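Local coordinates for enoyl-CoA hydratase/carnithine racemase (Thermus thermophilus JL-18, PDB 6SL9), which is a crotonase-family isomerase (PaaG) that probably forms oxepin-CoA in bacterial phenylacetic acid catabolism and related secondary metabolism, at residues 32-37 / 81-86; 93-98 / 204-209; 97-102 / 119-124; 109-114 / 128-133; 113-118 / 145-150. One frame throughout, in Å; residues are numbered along the deposited sequence. Where two conformers were deposited one is given.

Interaction 1: 32-37 / 81-86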
# COMPACT_ATOMS: atom_id res chain seq x y z
N LEU A 32 31.63 8.24 2.43
CA LEU A 32 30.74 8.60 1.33
C LEU A 32 29.43 9.17 1.85
O LEU A 32 28.95 10.20 1.35
CB LEU A 32 30.57 7.47 0.32
CG LEU A 32 29.67 7.76 -0.87
CD1 LEU A 32 30.07 6.85 -2.03
CD2 LEU A 32 28.21 7.54 -0.57
N LEU A 33 28.87 8.54 2.86
CA LEU A 33 27.59 9.00 3.43
C LEU A 33 27.74 10.35 4.08
O LEU A 33 26.83 11.21 3.91
CB LEU A 33 27.08 7.94 4.38
CG LEU A 33 26.61 6.65 3.72
CD1 LEU A 33 26.29 5.57 4.75
CD2 LEU A 33 25.39 6.90 2.84
N ASP A 34 28.87 10.61 4.78
CA ASP A 34 29.07 11.96 5.32
C ASP A 34 29.09 12.99 4.17
O ASP A 34 28.56 14.07 4.32
CB ASP A 34 30.34 12.02 6.14
CG ASP A 34 30.23 11.34 7.50
OD1 ASP A 34 29.12 11.09 7.97
OD2 ASP A 34 31.30 11.21 8.14
N ALA A 35 29.77 12.66 3.06
CA ALA A 35 29.87 13.58 1.92
C ALA A 35 28.49 13.75 1.27
O ALA A 35 28.15 14.86 0.83
CB ALA A 35 30.94 13.12 0.97
N LEU A 36 27.68 12.70 1.20
CA LEU A 36 26.34 12.81 0.62
C LEU A 36 25.46 13.71 1.50
O LEU A 36 24.78 14.61 0.98
CB LEU A 36 25.75 11.43 0.46
CG LEU A 36 24.32 11.38 -0.10
CD1 LEU A 36 24.23 12.08 -1.45
CD2 LEU A 36 23.81 9.93 -0.22
N TYR A 37 25.49 13.49 2.80
CA TYR A 37 24.78 14.33 3.76
C TYR A 37 25.17 15.80 3.52
O TYR A 37 24.32 16.68 3.44
CB TYR A 37 25.08 13.88 5.19
CG TYR A 37 24.37 14.66 6.26
CD1 TYR A 37 24.93 15.82 6.74
CD2 TYR A 37 23.20 14.22 6.80
CE1 TYR A 37 24.31 16.54 7.76
CE2 TYR A 37 22.55 14.92 7.78
CZ TYR A 37 23.11 16.09 8.28
OH TYR A 37 22.52 16.78 9.31
N LEU A 81 24.40 1.85 11.80
CA LEU A 81 23.16 2.41 11.24
C LEU A 81 22.62 3.54 12.09
O LEU A 81 22.17 4.54 11.52
CB LEU A 81 22.14 1.29 11.00
CG LEU A 81 22.48 0.34 9.84
CD1 LEU A 81 21.56 -0.87 9.90
CD2 LEU A 81 22.39 1.01 8.47
N ARG A 82 22.76 3.47 13.41
CA ARG A 82 22.30 4.61 14.21
C ARG A 82 23.10 5.85 13.82
O ARG A 82 22.54 6.95 13.78
CB ARG A 82 22.39 4.35 15.72
CG ARG A 82 21.25 3.47 16.19
CD ARG A 82 21.28 3.34 17.73
NE ARG A 82 20.26 2.44 18.24
CZ ARG A 82 18.94 2.71 18.33
NH1 ARG A 82 18.48 3.89 17.97
NH2 ARG A 82 18.11 1.77 18.80
N ARG A 83 24.39 5.69 13.58
CA ARG A 83 25.23 6.84 13.17
C ARG A 83 24.81 7.35 11.80
O ARG A 83 24.72 8.58 11.64
CB ARG A 83 26.69 6.44 13.22
CG ARG A 83 27.62 7.49 12.67
CD ARG A 83 27.51 8.85 13.32
NE ARG A 83 28.38 9.80 12.62
CZ ARG A 83 28.11 10.37 11.44
NH1 ARG A 83 26.95 10.24 10.83
NH2 ARG A 83 29.01 11.16 10.92
N TYR A 84 24.67 6.48 10.81
CA TYR A 84 24.49 6.92 9.41
C TYR A 84 23.02 7.03 8.99
O TYR A 84 22.77 7.61 7.93
CB TYR A 84 25.32 6.09 8.45
CG TYR A 84 26.79 6.30 8.72
CD1 TYR A 84 27.40 7.48 8.37
CD2 TYR A 84 27.56 5.37 9.41
CE1 TYR A 84 28.73 7.72 8.70
CE2 TYR A 84 28.90 5.58 9.67
CZ TYR A 84 29.48 6.78 9.36
OH TYR A 84 30.79 6.96 9.67
N ASN A 85 22.06 6.73 9.89
CA ASN A 85 20.63 6.83 9.51
C ASN A 85 20.26 8.28 9.28
O ASN A 85 19.30 8.54 8.57
CB ASN A 85 19.71 6.12 10.52
CG ASN A 85 19.55 4.63 10.32
OD1 ASN A 85 19.76 4.12 9.23
ND2 ASN A 85 19.10 3.92 11.36
N ARG A 86 21.03 9.22 9.81
CA ARG A 86 20.75 10.64 9.55
C ARG A 86 20.76 10.94 8.04
O ARG A 86 20.15 11.93 7.60
CB ARG A 86 21.63 11.56 10.38
CG ARG A 86 23.08 11.45 9.95
CD ARG A 86 23.98 12.24 10.91
NE ARG A 86 24.16 11.75 12.29
CZ ARG A 86 25.15 12.23 13.08
NH1 ARG A 86 25.84 13.25 12.65
NH2 ARG A 86 25.37 11.76 14.29
O HOH W 1 31.81 9.44 9.87
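Segments 32-37 and 81-86 are helical and run in nearly the same direction, inclined by 28°, with axes 10.0 Å apart at closest approach. They belong to helices 30-45 and 77-93 of the crotonase fold and meet at the surface of the subunit. Asp34 carries the polar side of the contact. Its CG is anti to its own carbonyl carbon. The Arg83 chain is bent at chi2. The Asp34 and Arg83 side chains cross at about a right angle, yet their flat ends are only 19° apart. Arg83 NH2 donates to the syn lone pair of Asp34 OD1 at 3.0 Å, as part of a salt bridge. The bond is bent, with 136° at the hydrogen. The same Asp34 OD1 also lies in the plane of the Tyr84 ring, at its edge, 3.5 Å from CE1. Arg83 CG sits over the centre of one face of that ring. An alanine in place of Asp34 would lose the carboxylate, and would probably leave both the Arg83 guanidinium and the Tyr84 ring edge less firmly placed. The apolar side is formed by Leu33, whose CD1 packs on Tyr84 CB at 3.9 Å. Further along, Tyr37 turns its ring edge to the backbone, with CE2 3.8 Å from Arg86 O. One water joins the polar tips: it donates to Asp34 OD2 at 2.5 Å and lies 2.7 Å from Tyr84 OH.

Interaction 2: 93-98 / 204-209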
# COMPACT_ATOMS: atom_id res chain seq x y z
N GLY A 93 13.37 13.96 4.21
CA GLY A 93 12.78 15.26 4.56
C GLY A 93 13.21 16.40 3.68
O GLY A 93 12.83 17.51 3.95
N LEU A 94 14.03 16.14 2.67
CA LEU A 94 14.54 17.19 1.75
C LEU A 94 13.41 18.15 1.37
O LEU A 94 12.37 17.68 0.87
CB LEU A 94 15.04 16.49 0.48
CG LEU A 94 16.52 16.64 0.17
CD1 LEU A 94 16.80 16.14 -1.24
CD2 LEU A 94 16.99 18.07 0.32
N GLU A 95 13.66 19.44 1.49
CA GLU A 95 12.61 20.43 1.20
C GLU A 95 12.70 20.94 -0.24
O GLU A 95 12.17 21.99 -0.58
CB GLU A 95 12.62 21.58 2.21
CG GLU A 95 12.27 21.10 3.59
CD GLU A 95 11.38 22.00 4.39
OE1 GLU A 95 11.41 23.22 4.13
OE2 GLU A 95 10.78 21.53 5.38
N LYS A 96 13.29 20.15 -1.13
CA LYS A 96 13.38 20.36 -2.59
C LYS A 96 13.15 19.00 -3.23
O LYS A 96 13.51 17.96 -2.65
CB LYS A 96 14.71 20.98 -2.96
CG LYS A 96 14.92 22.33 -2.29
CD LYS A 96 16.26 23.00 -2.52
CE LYS A 96 16.34 24.29 -1.73
NZ LYS A 96 17.58 25.06 -1.99
N PRO A 97 12.61 18.97 -4.45
CA PRO A 97 12.38 17.69 -5.12
C PRO A 97 13.71 17.06 -5.56
O PRO A 97 14.62 17.74 -5.96
CB PRO A 97 11.55 18.08 -6.33
CG PRO A 97 11.89 19.52 -6.60
CD PRO A 97 12.06 20.10 -5.21
N LEU A 98 13.73 15.74 -5.52
CA LEU A 98 14.90 14.91 -5.88
C LEU A 98 14.52 13.98 -7.02
O LEU A 98 13.60 13.17 -6.91
CB LEU A 98 15.35 14.11 -4.65
CG LEU A 98 16.48 13.09 -4.88
CD1 LEU A 98 17.75 13.80 -5.28
CD2 LEU A 98 16.71 12.22 -3.66
N ALA A 204 5.36 23.73 -2.28
CA ALA A 204 4.28 22.75 -2.42
C ALA A 204 4.89 21.37 -2.57
O ALA A 204 4.41 20.41 -1.97
CB ALA A 204 3.38 23.09 -3.56
N TYR A 205 6.03 21.25 -3.28
CA TYR A 205 6.70 19.94 -3.39
C TYR A 205 7.14 19.51 -2.00
O TYR A 205 6.96 18.33 -1.61
CB TYR A 205 7.88 19.98 -4.35
CG TYR A 205 7.57 20.33 -5.79
CD1 TYR A 205 6.45 19.92 -6.45
CD2 TYR A 205 8.52 21.00 -6.54
CE1 TYR A 205 6.26 20.14 -7.81
CE2 TYR A 205 8.37 21.25 -7.88
CZ TYR A 205 7.22 20.84 -8.53
OH TYR A 205 7.06 21.09 -9.85
N ALA A 206 7.79 20.37 -1.25
CA ALA A 206 8.35 20.01 0.06
C ALA A 206 7.26 19.52 0.99
O ALA A 206 7.46 18.55 1.70
CB ALA A 206 9.00 21.23 0.63
N LEU A 207 6.17 20.27 1.03
CA LEU A 207 5.08 19.97 1.98
C LEU A 207 4.32 18.72 1.55
O LEU A 207 3.89 17.93 2.40
CB LEU A 207 4.19 21.20 2.16
CG LEU A 207 4.89 22.42 2.75
CD1 LEU A 207 4.01 23.62 2.71
CD2 LEU A 207 5.33 22.20 4.16
N THR A 208 4.17 18.51 0.25
CA THR A 208 3.55 17.27 -0.27
C THR A 208 4.39 16.07 0.14
O THR A 208 3.82 15.04 0.55
CB THR A 208 3.34 17.37 -1.78
OG1 THR A 208 2.46 18.45 -2.06
CG2 THR A 208 2.74 16.12 -2.35
N LYS A 209 5.68 16.18 0.05
CA LYS A 209 6.58 15.06 0.44
C LYS A 209 6.38 14.71 1.90
O LYS A 209 6.39 13.52 2.24
CB LYS A 209 8.03 15.46 0.17
CG LYS A 209 8.36 15.44 -1.30
CD LYS A 209 9.73 16.01 -1.56
CE LYS A 209 10.84 15.26 -0.84
NZ LYS A 209 12.16 15.45 -1.55
O HOH W 2 9.86 17.49 2.69
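Lys209 NZ is gripped by three acceptors in a buried setting. It donates to Lys96 O at 3.1 Å and, weakly, to Leu94 O at 3.3 Å. The third is Asp118, whose OD2 forms a salt bridge with it. This carboxylate would probably keep the lysine charged. The bond to Lys96 O comes from above the carbonyl plane, 37° out of it, rather than along a lone pair. The Lys209 chain leaves helix 202-214 with CG anti to the carbonyl carbon and bends at chi3 (59°) to bring NZ between the two carbonyls. Its CE also lies close to Leu94 O. A water lies within hydrogen-bonding distance of both segments, 3.1 Å from Leu94 O and 2.8 Å from Ala206 O.

Closer packing lies beside this polar site. The methyl of Ala206 sits against the backbone of Glu95, with CB 3.5 Å from Glu95 O. Tyr205 meets Pro97 obliquely, CD2 to CG at 3.7 Å. The Glu95 carboxylate reaches the same helix just outside the segment, in salt bridges with Arg203 and Lys210. Helix 202-214 also packs on the third subunit, Tyr205 on Val133 and Leu207 on Val138 of that chain. The contact thus pins the loop between helix 77-93 and strand 98-102 to the C-terminal helices, the region that builds the trimer in the crotonase fold.

Interaction 3: 97-102 / 119-124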
# COMPACT_ATOMS: atom_id res chain seq x y z
N PRO A 97 12.61 18.97 -4.45
CA PRO A 97 12.38 17.69 -5.12
C PRO A 97 13.71 17.06 -5.56
O PRO A 97 14.62 17.74 -5.96
CB PRO A 97 11.55 18.08 -6.33
CG PRO A 97 11.89 19.52 -6.60
CD PRO A 97 12.06 20.10 -5.21
N LEU A 98 13.73 15.74 -5.52
CA LEU A 98 14.90 14.91 -5.88
C LEU A 98 14.52 13.98 -7.02
O LEU A 98 13.60 13.17 -6.91
CB LEU A 98 15.35 14.11 -4.65
CG LEU A 98 16.48 13.09 -4.88
CD1 LEU A 98 17.75 13.80 -5.28
CD2 LEU A 98 16.71 12.22 -3.66
N VAL A 99 15.29 14.07 -8.07
CA VAL A 99 15.20 13.12 -9.19
C VAL A 99 16.37 12.17 -9.03
O VAL A 99 17.49 12.60 -8.75
CB VAL A 99 15.29 13.85 -10.54
CG1 VAL A 99 15.31 12.89 -11.70
CG2 VAL A 99 14.15 14.84 -10.72
N VAL A 100 16.13 10.85 -9.23
CA VAL A 100 17.24 9.85 -9.26
C VAL A 100 17.33 9.29 -10.67
O VAL A 100 16.27 8.92 -11.22
CB VAL A 100 17.00 8.77 -8.20
CG1 VAL A 100 17.90 7.57 -8.43
CG2 VAL A 100 17.23 9.33 -6.83
N ALA A 101 18.53 9.18 -11.19
CA ALA A 101 18.82 8.58 -12.51
C ALA A 101 19.66 7.33 -12.25
O ALA A 101 20.85 7.41 -11.93
CB ALA A 101 19.53 9.56 -13.38
N VAL A 102 19.01 6.16 -12.35
CA VAL A 102 19.65 4.86 -12.07
C VAL A 102 20.35 4.36 -13.35
O VAL A 102 19.71 3.87 -14.26
CB VAL A 102 18.69 3.83 -11.49
CG1 VAL A 102 19.43 2.58 -11.08
CG2 VAL A 102 17.93 4.38 -10.29
N LEU A 119 11.03 11.31 -8.01
CA LEU A 119 10.83 10.82 -9.37
C LEU A 119 12.09 10.09 -9.78
O LEU A 119 13.20 10.59 -9.56
CB LEU A 119 10.48 11.96 -10.34
CG LEU A 119 9.13 12.62 -10.02
CD1 LEU A 119 8.87 13.86 -10.79
CD2 LEU A 119 7.99 11.65 -10.25
N ARG A 120 11.90 8.90 -10.34
CA ARG A 120 13.03 7.98 -10.56
C ARG A 120 13.01 7.49 -12.00
O ARG A 120 11.98 7.03 -12.50
CB ARG A 120 12.86 6.82 -9.59
CG ARG A 120 12.90 7.24 -8.13
CD ARG A 120 12.68 6.13 -7.13
NE ARG A 120 11.40 5.47 -7.32
CZ ARG A 120 10.23 5.95 -6.90
NH1 ARG A 120 10.19 7.05 -6.15
NH2 ARG A 120 9.11 5.27 -7.15
N LEU A 121 14.16 7.56 -12.65
CA LEU A 121 14.36 7.08 -14.03
C LEU A 121 15.45 6.03 -14.01
O LEU A 121 16.38 6.10 -13.18
CB LEU A 121 14.81 8.21 -14.96
CG LEU A 121 13.86 9.37 -15.19
CD1 LEU A 121 13.97 10.35 -14.05
CD2 LEU A 121 14.19 10.09 -16.46
N ALA A 122 15.36 5.07 -14.91
CA ALA A 122 16.42 4.07 -15.06
C ALA A 122 16.84 4.00 -16.52
O ALA A 122 15.99 4.11 -17.45
CB ALA A 122 15.91 2.71 -14.66
N ALA A 123 18.13 3.76 -16.75
CA ALA A 123 18.64 3.37 -18.06
C ALA A 123 18.18 1.97 -18.39
O ALA A 123 18.20 1.10 -17.53
CB ALA A 123 20.14 3.39 -18.07
N VAL A 124 17.98 1.74 -19.67
CA VAL A 124 17.94 0.37 -20.20
C VAL A 124 19.28 -0.25 -19.77
O VAL A 124 20.36 0.36 -20.04
CB VAL A 124 17.76 0.41 -21.73
CG1 VAL A 124 17.99 -0.96 -22.32
CG2 VAL A 124 16.41 0.97 -22.17
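This is a parallel strand pairing in the buried core of the main sheet. Strand 98-102 lies between strands 51-56 and 119-123, and the latter is followed by 179-181. The axes of strands 98-102 and 119-123 are 4.6 Å apart at closest approach and cross at -15°. Backbone bonds alternate between the strands in the usual parallel way. Val100 N donates to Leu119 O, and Val100 O accepts from Leu121 N at 2.9 Å. Val102 N then donates to Leu121 O at 2.8 Å, almost straight at 177°, and Val102 O accepts from Ala123 N at 3.0 Å. The pairing starts loosely: the bond from Leu119 N to Leu98 O is weak, at 3.4 Å. CA-H...O contacts lie between these bonds, the shortest from Val99 CA to Leu119 O at 3.2 Å.

The chain passes from one strand to the next through strand 105-107 and helix 109-115. This is a turn of the beta-beta-alpha superhelix of the crotonase fold.

Val99, Ala101, Leu119 and Leu121 share one face of the sheet. On it, Val99 CG1, anti to the backbone N, meets Leu121 CD1 at 3.7 Å. Helix 186-197 packs on this face through Leu186, Ala190 and Leu197. Val100, Val102, Arg120 and Ala122 lie on the other face, where Phe61 touches both valines. Arg120 ends away from the strand pair: its NE donates to Leu176 O, and its NH1 bonds Gln157 of the third subunit.

Interaction 4: 109-114 / 128-133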
# COMPACT_ATOMS: atom_id res chain seq x y z
N ALA A 109 22.00 -1.28 -0.11
CA ALA A 109 21.77 0.14 0.24
C ALA A 109 21.83 1.03 -0.99
O ALA A 109 21.31 2.13 -0.96
CB ALA A 109 22.71 0.61 1.29
N GLY A 110 22.44 0.57 -2.08
CA GLY A 110 22.37 1.34 -3.33
C GLY A 110 20.94 1.38 -3.86
O GLY A 110 20.51 2.39 -4.40
N MET A 111 20.22 0.25 -3.75
CA MET A 111 18.79 0.21 -4.09
C MET A 111 18.02 1.10 -3.11
O MET A 111 17.17 1.88 -3.55
CB MET A 111 18.27 -1.22 -4.07
CG MET A 111 16.81 -1.33 -4.34
SD MET A 111 16.37 -3.04 -4.67
CE MET A 111 14.60 -2.90 -4.90
N SER A 112 18.30 1.01 -1.81
CA SER A 112 17.66 1.90 -0.82
C SER A 112 17.79 3.35 -1.23
O SER A 112 16.78 4.08 -1.28
CB SER A 112 18.23 1.68 0.58
OG SER A 112 18.25 0.30 0.97
N LEU A 113 19.02 3.79 -1.55
CA LEU A 113 19.27 5.20 -1.86
C LEU A 113 18.50 5.61 -3.12
O LEU A 113 17.89 6.65 -3.18
CB LEU A 113 20.80 5.43 -2.00
CG LEU A 113 21.60 5.42 -0.70
CD1 LEU A 113 23.08 5.70 -0.96
CD2 LEU A 113 21.14 6.48 0.31
N ALA A 114 18.51 4.74 -4.15
CA ALA A 114 17.86 5.08 -5.43
C ALA A 114 16.36 5.30 -5.18
O ALA A 114 15.74 6.19 -5.80
CB ALA A 114 18.06 3.96 -6.41
N PHE A 128 17.97 -3.70 -10.40
CA PHE A 128 17.71 -3.52 -8.96
C PHE A 128 17.73 -4.87 -8.28
O PHE A 128 17.02 -5.80 -8.73
CB PHE A 128 16.32 -2.89 -8.73
CG PHE A 128 16.18 -1.51 -9.31
CD1 PHE A 128 15.94 -1.32 -10.66
CD2 PHE A 128 16.34 -0.41 -8.49
CE1 PHE A 128 15.88 -0.04 -11.18
CE2 PHE A 128 16.23 0.88 -9.02
CZ PHE A 128 16.00 1.04 -10.36
N THR A 129 18.49 -5.00 -7.21
CA THR A 129 18.54 -6.28 -6.45
C THR A 129 18.55 -5.91 -4.96
O THR A 129 19.41 -5.15 -4.54
CB THR A 129 19.76 -7.09 -6.89
OG1 THR A 129 19.91 -7.23 -8.31
CG2 THR A 129 19.57 -8.45 -6.25
N THR A 130 17.64 -6.47 -4.19
CA THR A 130 17.63 -6.09 -2.76
C THR A 130 18.93 -6.52 -2.10
O THR A 130 19.45 -5.77 -1.26
CB THR A 130 16.38 -6.62 -2.05
OG1 THR A 130 16.41 -8.07 -2.12
CG2 THR A 130 15.09 -6.06 -2.61
N ALA A 131 19.44 -7.71 -2.40
CA ALA A 131 20.80 -8.20 -2.08
C ALA A 131 21.07 -8.56 -0.62
O ALA A 131 21.85 -9.49 -0.39
CB ALA A 131 21.86 -7.20 -2.55
N PHE A 132 20.51 -7.83 0.34
CA PHE A 132 20.85 -8.02 1.76
C PHE A 132 20.75 -9.50 2.15
O PHE A 132 21.65 -10.01 2.88
CB PHE A 132 19.92 -7.20 2.66
CG PHE A 132 20.17 -5.72 2.55
CD1 PHE A 132 21.16 -5.14 3.29
CD2 PHE A 132 19.33 -4.90 1.80
CE1 PHE A 132 21.37 -3.79 3.25
CE2 PHE A 132 19.53 -3.52 1.78
CZ PHE A 132 20.55 -3.00 2.50
N VAL A 133 19.69 -10.18 1.75
CA VAL A 133 19.46 -11.57 2.20
C VAL A 133 20.58 -12.50 1.72
O VAL A 133 20.81 -13.53 2.37
CB VAL A 133 18.07 -12.07 1.77
CG1 VAL A 133 18.00 -12.40 0.30
CG2 VAL A 133 17.62 -13.25 2.55
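The main bump is Met111, which stands out from helix 109-115 toward the chain at 128-133. Its CG is anti to the backbone N (chi1 177°), and the rest of the chain is extended, so the thioether reaches far from the helix. It fills a hollow whose floor is the peptide between Thr129 and Thr130. SD rests there, 3.6 Å from Thr129 C and 3.7 Å from Thr130 N. One wall is the Thr130 methyl, with CG2 3.9 Å from Met111 CE. The Met111 and Thr130 side chains lie side by side and point the same way. Thr130 OG1 takes the crowded position between backbone N and carbonyl carbon, and bonds Leu159 O. The other wall is Phe128, whose CB is 4.1 Å from Met111 SD. An alanine at Met111 would remove the thioether from this hollow and would probably loosen the packing of the helix on the chain at 128-130.

In the beta-beta-alpha crotonase unit, helix 109-115 follows directly on strand 105-107, and strand 127-129 pairs with that strand. As in other crotonases, the start of this helix probably supplies a backbone amide of the oxyanion hole.

Two aromatic rings make smaller bumps on the helix. The Phe128 ring turns its edge to Ala114, with CE2 4.4 Å from CB. Phe132 reaches the start of the helix, where its CZ approaches Ala109 N at 3.4 Å. Ser112 OG lies at the edge of the Phe132 ring, 4.1 Å from CE2, and is itself hydrogen-bonded to Asp140 O.

Interaction 5: 113-118 / 145-150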
# COMPACT_ATOMS: atom_id res chain seq x y z
N LEU A 113 19.02 3.79 -1.55
CA LEU A 113 19.27 5.20 -1.86
C LEU A 113 18.50 5.61 -3.12
O LEU A 113 17.89 6.65 -3.18
CB LEU A 113 20.80 5.43 -2.00
CG LEU A 113 21.60 5.42 -0.70
CD1 LEU A 113 23.08 5.70 -0.96
CD2 LEU A 113 21.14 6.48 0.31
N ALA A 114 18.51 4.74 -4.15
CA ALA A 114 17.86 5.08 -5.43
C ALA A 114 16.36 5.30 -5.18
O ALA A 114 15.74 6.19 -5.80
CB ALA A 114 18.06 3.96 -6.41
N LEU A 115 15.77 4.54 -4.29
CA LEU A 115 14.31 4.55 -4.10
C LEU A 115 13.85 5.76 -3.31
O LEU A 115 12.66 6.04 -3.28
CB LEU A 115 13.81 3.26 -3.48
CG LEU A 115 13.99 2.00 -4.35
CD1 LEU A 115 13.42 0.80 -3.69
CD2 LEU A 115 13.45 2.16 -5.77
N TRP A 116 14.77 6.54 -2.75
CA TRP A 116 14.43 7.81 -2.08
C TRP A 116 14.17 8.94 -3.07
O TRP A 116 13.67 9.96 -2.65
CB TRP A 116 15.48 8.22 -1.05
CG TRP A 116 15.38 7.45 0.23
CD1 TRP A 116 16.15 6.42 0.67
CD2 TRP A 116 14.28 7.56 1.13
NE1 TRP A 116 15.61 5.91 1.82
CE2 TRP A 116 14.46 6.59 2.12
CE3 TRP A 116 13.16 8.40 1.18
CZ2 TRP A 116 13.53 6.41 3.15
CZ3 TRP A 116 12.24 8.23 2.20
CH2 TRP A 116 12.43 7.24 3.16
N GLY A 117 14.48 8.76 -4.37
CA GLY A 117 14.09 9.80 -5.30
C GLY A 117 12.60 10.02 -5.28
O GLY A 117 11.84 9.06 -5.16
N ASP A 118 12.13 11.25 -5.45
CA ASP A 118 10.69 11.55 -5.64
C ASP A 118 10.21 11.09 -6.99
O ASP A 118 9.10 10.54 -7.12
CB ASP A 118 10.44 13.02 -5.49
CG ASP A 118 10.79 13.55 -4.14
OD1 ASP A 118 10.36 12.96 -3.14
OD2 ASP A 118 11.55 14.56 -4.10
N PHE A 145 10.97 0.27 4.83
CA PHE A 145 9.92 1.31 4.82
C PHE A 145 9.46 1.51 3.40
O PHE A 145 8.26 1.44 3.11
CB PHE A 145 10.52 2.52 5.51
CG PHE A 145 9.60 3.73 5.54
CD1 PHE A 145 9.59 4.63 4.50
CD2 PHE A 145 8.81 4.02 6.64
CE1 PHE A 145 8.74 5.71 4.49
CE2 PHE A 145 8.01 5.17 6.68
CZ PHE A 145 7.97 6.02 5.60
N LEU A 146 10.39 1.82 2.51
CA LEU A 146 10.01 2.22 1.15
C LEU A 146 9.47 1.09 0.32
O LEU A 146 8.51 1.30 -0.42
CB LEU A 146 11.24 2.79 0.44
CG LEU A 146 11.66 4.22 0.78
CD1 LEU A 146 12.89 4.54 -0.05
CD2 LEU A 146 10.56 5.22 0.47
N LEU A 147 10.07 -0.10 0.37
CA LEU A 147 9.70 -1.09 -0.64
C LEU A 147 8.24 -1.52 -0.58
O LEU A 147 7.62 -1.50 -1.64
CB LEU A 147 10.67 -2.26 -0.58
CG LEU A 147 10.56 -3.22 -1.76
CD1 LEU A 147 10.90 -2.53 -3.05
CD2 LEU A 147 11.53 -4.37 -1.54
N PRO A 148 7.68 -1.85 0.58
CA PRO A 148 6.28 -2.23 0.57
C PRO A 148 5.35 -1.08 0.14
O PRO A 148 4.33 -1.34 -0.50
CB PRO A 148 6.00 -2.66 2.00
CG PRO A 148 7.35 -2.78 2.68
CD PRO A 148 8.31 -1.97 1.92
N ARG A 149 5.71 0.17 0.47
CA ARG A 149 4.88 1.32 0.05
C ARG A 149 4.94 1.47 -1.49
O ARG A 149 3.92 1.84 -2.12
CB ARG A 149 5.44 2.58 0.78
CG ARG A 149 5.17 2.56 2.29
CD ARG A 149 5.91 3.63 3.04
NE ARG A 149 5.50 3.90 4.40
CZ ARG A 149 5.64 3.05 5.40
NH1 ARG A 149 6.37 1.96 5.18
NH2 ARG A 149 5.23 3.34 6.65
N LEU A 150 6.12 1.26 -2.10
CA LEU A 150 6.30 1.49 -3.54
C LEU A 150 5.72 0.34 -4.37
O LEU A 150 5.20 0.64 -5.46
CB LEU A 150 7.77 1.69 -3.87
CG LEU A 150 8.42 2.95 -3.31
CD1 LEU A 150 9.90 2.91 -3.57
CD2 LEU A 150 7.80 4.21 -3.91
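Leu146 carries this buried contact. Its CB points from helix 143-151 toward residues 115-116, and its CG is anti to the carbonyl carbon (chi1 -77°). That torsion lays the isobutyl tip over the Trp116 indole. CG comes first, 3.7 Å from Trp116 CZ2. CD1 goes deepest and makes a CH-pi contact with the five-membered ring, 3.4 Å from its centroid and 13° off the normal. The same methyl touches the backbone and side chain of Leu115, at 3.6 Å from O and 3.8 Å from CB. CD2 lies over the six-membered half of the indole, 3.8 Å from Trp116 CH2. One leucine side chain therefore spreads over both rings of the tryptophan.

Phe145, one residue earlier, adds a looser touch, CD1 to Trp116 CH2 at 4.1 Å. Its ring also carries Arg149 NE over one face, and Arg149 NH1 donates to Phe145 O on a lone pair.

In the crotonase fold this contact sits where the chain at 113-118 meets a helix from the trimer-forming surface. Helix 143-151 is kinked at Pro148, where the backbone N cannot donate to the turn before. Beyond the kink, Leu150 CD1 returns to Leu115 CB at 3.9 Å. Leu115 CD1 also reaches Leu147 CD1, at 4.2 Å. Trp116 packs on Leu91 of helix 77-93 and on Leu220 of the second subunit. Leu150 meets Leu153 of the third subunit.

In the fold
From the N terminus, interaction 1 closes first, joining helices 30-45 and 77-93 at the surface. The loop after helix 77-93 opens interaction 2, which closes only at helix 202-214. Interactions 4 and 5 are nested inside that long loop. Interaction 3 starts from the same stretch as interaction 2 and shares Pro97 and Leu98 with it. Its strand pairing crosses interactions 4 and 5. These two start together on helix 109-115, sharing Leu113 and Ala114, and run to 128-133 and 145-150. Asp118 ties interaction 5 to interaction 2 through Lys209. Together they join the central sheet, its helices and the C-terminal helices.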